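Local coordinates for kelch-like protein 7 (PDB 3II7) that acts as a substrate-specific adapter of a BTB-CUL3-RBX1 E3 ubiquitin ligase, of which this chain is the Kelch-repeat domain, at residues Trp130-Ser142 / Leu168-Thr182. Residues are numbered along the deposited sequence; the frame is centred on the assembly and turned at random.
With EDO (1,2-ethanediol), chain T; EDO (1,2-ethanediol), chain S.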
# COMPACT_ATOMS: atom_id res chain seq x y z
N TRP A 130 -3.61 19.94 7.18
CA TRP A 130 -4.25 18.69 7.51
C TRP A 130 -5.68 18.90 7.99
O TRP A 130 -5.98 19.89 8.66
CB TRP A 130 -3.47 17.98 8.62
CG TRP A 130 -2.21 17.32 8.16
CD1 TRP A 130 -0.92 17.82 8.24
CD2 TRP A 130 -2.11 16.02 7.60
NE1 TRP A 130 -0.03 16.89 7.74
CE2 TRP A 130 -0.73 15.78 7.33
CE3 TRP A 130 -3.03 15.01 7.28
CZ2 TRP A 130 -0.28 14.58 6.76
CZ3 TRP A 130 -2.58 13.84 6.71
CH2 TRP A 130 -1.21 13.64 6.45
N HIS A 131 -6.55 17.94 7.66
CA HIS A 131 -7.97 18.01 7.94
C HIS A 131 -8.49 16.64 8.35
O HIS A 131 -8.18 15.63 7.70
CB HIS A 131 -8.72 18.52 6.69
CG HIS A 131 -8.21 19.84 6.18
ND1 HIS A 131 -8.67 21.04 6.66
CD2 HIS A 131 -7.25 20.14 5.28
CE1 HIS A 131 -8.02 22.03 6.07
NE2 HIS A 131 -7.16 21.50 5.22
N THR A 132 -9.27 16.59 9.42
CA THR A 132 -9.93 15.36 9.82
C THR A 132 -11.19 15.17 8.99
O THR A 132 -11.96 16.11 8.80
CB THR A 132 -10.27 15.37 11.32
OG1 THR A 132 -9.07 15.60 12.05
CG2 THR A 132 -10.87 14.04 11.75
N LYS A 133 -11.36 13.97 8.46
CA LYS A 133 -12.50 13.63 7.62
C LYS A 133 -13.33 12.55 8.29
O LYS A 133 -12.89 11.96 9.30
CB LYS A 133 -12.05 13.14 6.23
CG LYS A 133 -11.12 14.06 5.48
CD LYS A 133 -11.53 15.52 5.44
CE LYS A 133 -12.73 15.78 4.60
NZ LYS A 133 -12.76 17.26 4.14
N PRO A 134 -14.55 12.27 7.75
CA PRO A 134 -15.37 11.24 8.36
C PRO A 134 -14.65 9.91 8.52
O PRO A 134 -13.94 9.45 7.63
CB PRO A 134 -16.56 11.13 7.39
CG PRO A 134 -16.73 12.51 6.94
CD PRO A 134 -15.31 12.99 6.70
N SER A 135 -14.85 9.31 9.67
CA SER A 135 -14.17 8.08 10.03
C SER A 135 -14.69 6.89 9.24
O SER A 135 -15.88 6.83 8.87
CB SER A 135 -14.37 7.80 11.50
OG SER A 135 -13.62 8.72 12.29
N MET A 136 -13.83 5.89 9.04
CA MET A 136 -14.27 4.61 8.48
C MET A 136 -15.34 3.97 9.32
O MET A 136 -15.45 4.22 10.54
CB MET A 136 -13.10 3.62 8.34
CG MET A 136 -12.03 4.06 7.40
SD MET A 136 -10.67 2.89 7.22
CE MET A 136 -9.97 2.85 8.91
N LEU A 137 -16.12 3.12 8.67
CA LEU A 137 -17.19 2.35 9.34
C LEU A 137 -16.62 1.27 10.29
O LEU A 137 -17.23 0.97 11.32
CB LEU A 137 -18.09 1.70 8.29
CG LEU A 137 -18.88 2.71 7.40
CD1 LEU A 137 -19.53 2.03 6.22
CD2 LEU A 137 -19.95 3.42 8.22
N THR A 138 -15.45 0.70 9.93
CA THR A 138 -14.76 -0.32 10.75
C THR A 138 -13.32 0.10 10.94
O THR A 138 -12.63 0.44 9.97
CB THR A 138 -14.79 -1.68 10.06
OG1 THR A 138 -16.16 -2.09 9.79
CG2 THR A 138 -14.05 -2.74 10.90
N GLN A 139 -12.89 0.08 12.19
CA GLN A 139 -11.52 0.36 12.53
C GLN A 139 -10.63 -0.73 11.93
O GLN A 139 -11.04 -1.90 11.84
CB GLN A 139 -11.35 0.41 14.05
CG GLN A 139 -11.52 -0.93 14.74
CD GLN A 139 -11.98 -0.81 16.19
OE1 GLN A 139 -13.14 -0.61 16.45
NE2 GLN A 139 -11.05 -0.95 17.13
N ARG A 140 -9.43 -0.36 11.53
CA ARG A 140 -8.51 -1.32 10.90
C ARG A 140 -7.05 -0.88 10.88
O ARG A 140 -6.78 0.29 10.83
CB ARG A 140 -8.97 -1.68 9.48
CG ARG A 140 -9.22 -0.59 8.58
CD ARG A 140 -9.91 -1.08 7.29
NE ARG A 140 -11.40 -1.09 7.28
CZ ARG A 140 -12.16 -2.03 6.71
NH1 ARG A 140 -11.64 -3.13 6.20
NH2 ARG A 140 -13.49 -1.91 6.72
N CYS A 141 -6.14 -1.87 11.00
CA CYS A 141 -4.68 -1.74 10.80
C CYS A 141 -4.26 -2.71 9.71
O CYS A 141 -4.86 -3.78 9.59
CB CYS A 141 -3.93 -2.17 12.07
SG CYS A 141 -4.03 -1.08 13.45
N SER A 142 -3.19 -2.40 8.98
CA SER A 142 -2.57 -3.32 8.03
C SER A 142 -3.50 -3.66 6.89
O SER A 142 -3.38 -4.69 6.28
CB SER A 142 -2.12 -4.61 8.74
OG SER A 142 -1.23 -4.31 9.80
N LEU A 168 -9.92 -9.01 8.83
CA LEU A 168 -11.20 -8.60 8.24
C LEU A 168 -11.32 -8.96 6.75
O LEU A 168 -10.32 -8.92 6.04
CB LEU A 168 -11.33 -7.11 8.36
CG LEU A 168 -11.28 -6.52 9.76
CD1 LEU A 168 -11.01 -4.97 9.68
CD2 LEU A 168 -12.58 -6.80 10.48
N ASN A 169 -12.55 -9.29 6.30
CA ASN A 169 -12.76 -9.33 4.86
C ASN A 169 -13.52 -8.10 4.36
O ASN A 169 -13.65 -7.88 3.15
CB ASN A 169 -13.41 -10.64 4.42
CG ASN A 169 -14.80 -10.82 4.95
OD1 ASN A 169 -15.25 -10.08 5.83
ND2 ASN A 169 -15.50 -11.82 4.43
N SER A 170 -13.93 -7.23 5.28
CA SER A 170 -14.79 -6.14 4.89
C SER A 170 -14.10 -5.09 4.02
O SER A 170 -12.86 -4.88 4.10
CB SER A 170 -15.38 -5.49 6.11
OG SER A 170 -14.42 -4.84 6.85
N CYS A 171 -14.92 -4.48 3.18
CA CYS A 171 -14.49 -3.47 2.21
C CYS A 171 -15.44 -2.30 2.31
O CYS A 171 -16.64 -2.49 2.44
CB CYS A 171 -14.54 -4.09 0.80
SG CYS A 171 -14.20 -2.96 -0.58
N GLU A 172 -14.90 -1.08 2.27
CA GLU A 172 -15.74 0.10 2.24
C GLU A 172 -15.12 1.15 1.34
O GLU A 172 -13.91 1.08 1.04
CB GLU A 172 -16.00 0.63 3.65
CG GLU A 172 -14.78 0.84 4.51
CD GLU A 172 -15.13 1.31 5.91
OE1 GLU A 172 -15.69 2.42 6.03
OE2 GLU A 172 -14.86 0.56 6.89
N VAL A 173 -15.96 2.08 0.89
CA VAL A 173 -15.51 3.11 -0.09
C VAL A 173 -15.92 4.50 0.37
O VAL A 173 -17.03 4.70 0.88
CB VAL A 173 -16.00 2.82 -1.49
CG1 VAL A 173 -17.54 2.82 -1.59
CG2 VAL A 173 -15.39 3.79 -2.52
N TYR A 174 -15.00 5.46 0.24
CA TYR A 174 -15.23 6.83 0.60
C TYR A 174 -15.30 7.66 -0.68
O TYR A 174 -14.43 7.55 -1.54
CB TYR A 174 -14.08 7.35 1.42
CG TYR A 174 -14.13 8.82 1.79
CD1 TYR A 174 -14.96 9.26 2.84
CD2 TYR A 174 -13.39 9.77 1.09
CE1 TYR A 174 -14.99 10.58 3.22
CE2 TYR A 174 -13.42 11.12 1.48
CZ TYR A 174 -14.25 11.52 2.53
OH TYR A 174 -14.31 12.84 2.95
N ASP A 175 -16.33 8.49 -0.81
CA ASP A 175 -16.46 9.37 -1.93
C ASP A 175 -16.17 10.79 -1.45
O ASP A 175 -16.93 11.35 -0.66
CB ASP A 175 -17.87 9.31 -2.50
CG ASP A 175 -18.03 10.16 -3.75
OD1 ASP A 175 -17.15 10.97 -4.07
OD2 ASP A 175 -19.06 9.99 -4.43
N PRO A 176 -15.06 11.38 -1.90
CA PRO A 176 -14.75 12.74 -1.43
C PRO A 176 -15.85 13.78 -1.74
O PRO A 176 -15.95 14.79 -1.06
CB PRO A 176 -13.46 13.08 -2.16
CG PRO A 176 -12.82 11.78 -2.40
CD PRO A 176 -13.95 10.84 -2.72
N ALA A 177 -16.65 13.52 -2.77
CA ALA A 177 -17.72 14.43 -3.16
C ALA A 177 -18.83 14.47 -2.12
O ALA A 177 -19.38 15.52 -1.86
CB ALA A 177 -18.29 14.05 -4.50
N THR A 178 -19.11 13.31 -1.52
CA THR A 178 -20.23 13.16 -0.55
C THR A 178 -19.74 13.12 0.89
O THR A 178 -20.53 13.19 1.82
CB THR A 178 -21.02 11.87 -0.79
OG1 THR A 178 -20.19 10.75 -0.52
CG2 THR A 178 -21.61 11.80 -2.23
N GLU A 179 -18.42 12.94 1.06
CA GLU A 179 -17.78 12.70 2.37
C GLU A 179 -18.48 11.60 3.14
O GLU A 179 -18.66 11.67 4.38
CB GLU A 179 -17.65 14.01 3.17
CG GLU A 179 -16.73 15.02 2.46
CD GLU A 179 -16.14 16.10 3.37
OE1 GLU A 179 -16.58 16.23 4.53
OE2 GLU A 179 -15.24 16.82 2.88
N THR A 180 -18.84 10.54 2.42
CA THR A 180 -19.50 9.40 3.01
C THR A 180 -18.74 8.09 2.74
O THR A 180 -18.27 7.86 1.62
CB THR A 180 -20.89 9.23 2.40
OG1 THR A 180 -21.62 10.49 2.47
CG2 THR A 180 -21.66 8.11 3.12
N TRP A 181 -18.67 7.24 3.77
CA TRP A 181 -18.24 5.84 3.65
C TRP A 181 -19.43 4.93 3.39
O TRP A 181 -20.50 5.06 4.07
CB TRP A 181 -17.49 5.39 4.92
CG TRP A 181 -16.11 6.01 5.10
CD1 TRP A 181 -15.79 7.08 5.87
CD2 TRP A 181 -14.88 5.54 4.54
NE1 TRP A 181 -14.45 7.32 5.83
CE2 TRP A 181 -13.86 6.42 4.99
CE3 TRP A 181 -14.53 4.48 3.66
CZ2 TRP A 181 -12.51 6.26 4.61
CZ3 TRP A 181 -13.19 4.33 3.28
CH2 TRP A 181 -12.19 5.22 3.77
N THR A 182 -19.28 4.04 2.42
CA THR A 182 -20.29 3.03 2.08
C THR A 182 -19.70 1.62 2.18
O THR A 182 -18.62 1.35 1.60
CB THR A 182 -20.82 3.27 0.69
OG1 THR A 182 -21.42 4.57 0.64
CG2 THR A 182 -21.88 2.19 0.30
C1 EDO T . -17.30 5.58 14.56
O1 EDO T . -17.03 6.84 15.19
C2 EDO T . -16.85 5.60 13.10
O2 EDO T . -17.32 4.42 12.42
C1 EDO S . -15.19 12.88 -6.84
O1 EDO S . -15.93 13.63 -7.80
C2 EDO S . -15.62 11.42 -6.91
O2 EDO S . -17.02 11.33 -6.72
O HOH W 1 -16.53 -1.53 7.23
O HOH W 2 -16.19 -4.88 9.09
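Two neighbouring blades of the Kelch beta-propeller meet where the loop leaving outer strand 129-133, from Pro134 to Arg140, passes over strands 171-175 and 180-184 of the next blade. Both oxygens of Glu172 grip that loop: OE1 accepts from Leu137 N (2.8 Å, nearly straight at 168°) and OE2 from Thr138 N (3.1 Å), each through its syn lone pair. Glu172 OE2 also takes Arg140 NH2 on its anti lone pair, a salt bridge of 2.8 Å, while Arg140 NH1 donates to Ser170 O at 3.0 Å and also to Gly156 O. Leu168 CD1 lies over one face of the guanidinium. This buried Glu-Arg pair and the Trp181 indole pin Kelch repeat 3 to repeat 4. Trp181 NE1 bonds to Pro134 O (2.8 Å), which lies in the ring plane; Met136 CA sits over the five-membered ring, 3.8 Å from its centroid, and Tyr174 CB backs the opposite face. With an alanine in place of Glu172, the Leu137 and Thr138 amides would probably lose their acceptors and Arg140 its countercharge. Nearer the end of strand 129-133, two successive kinks (-47° about CB-CG, -70° about CG-CD) curl the Lys133 chain round, giving a salt bridge of 2.8 Å from Lys133 NZ to Glu179 OE2, met from above the carboxylate plane.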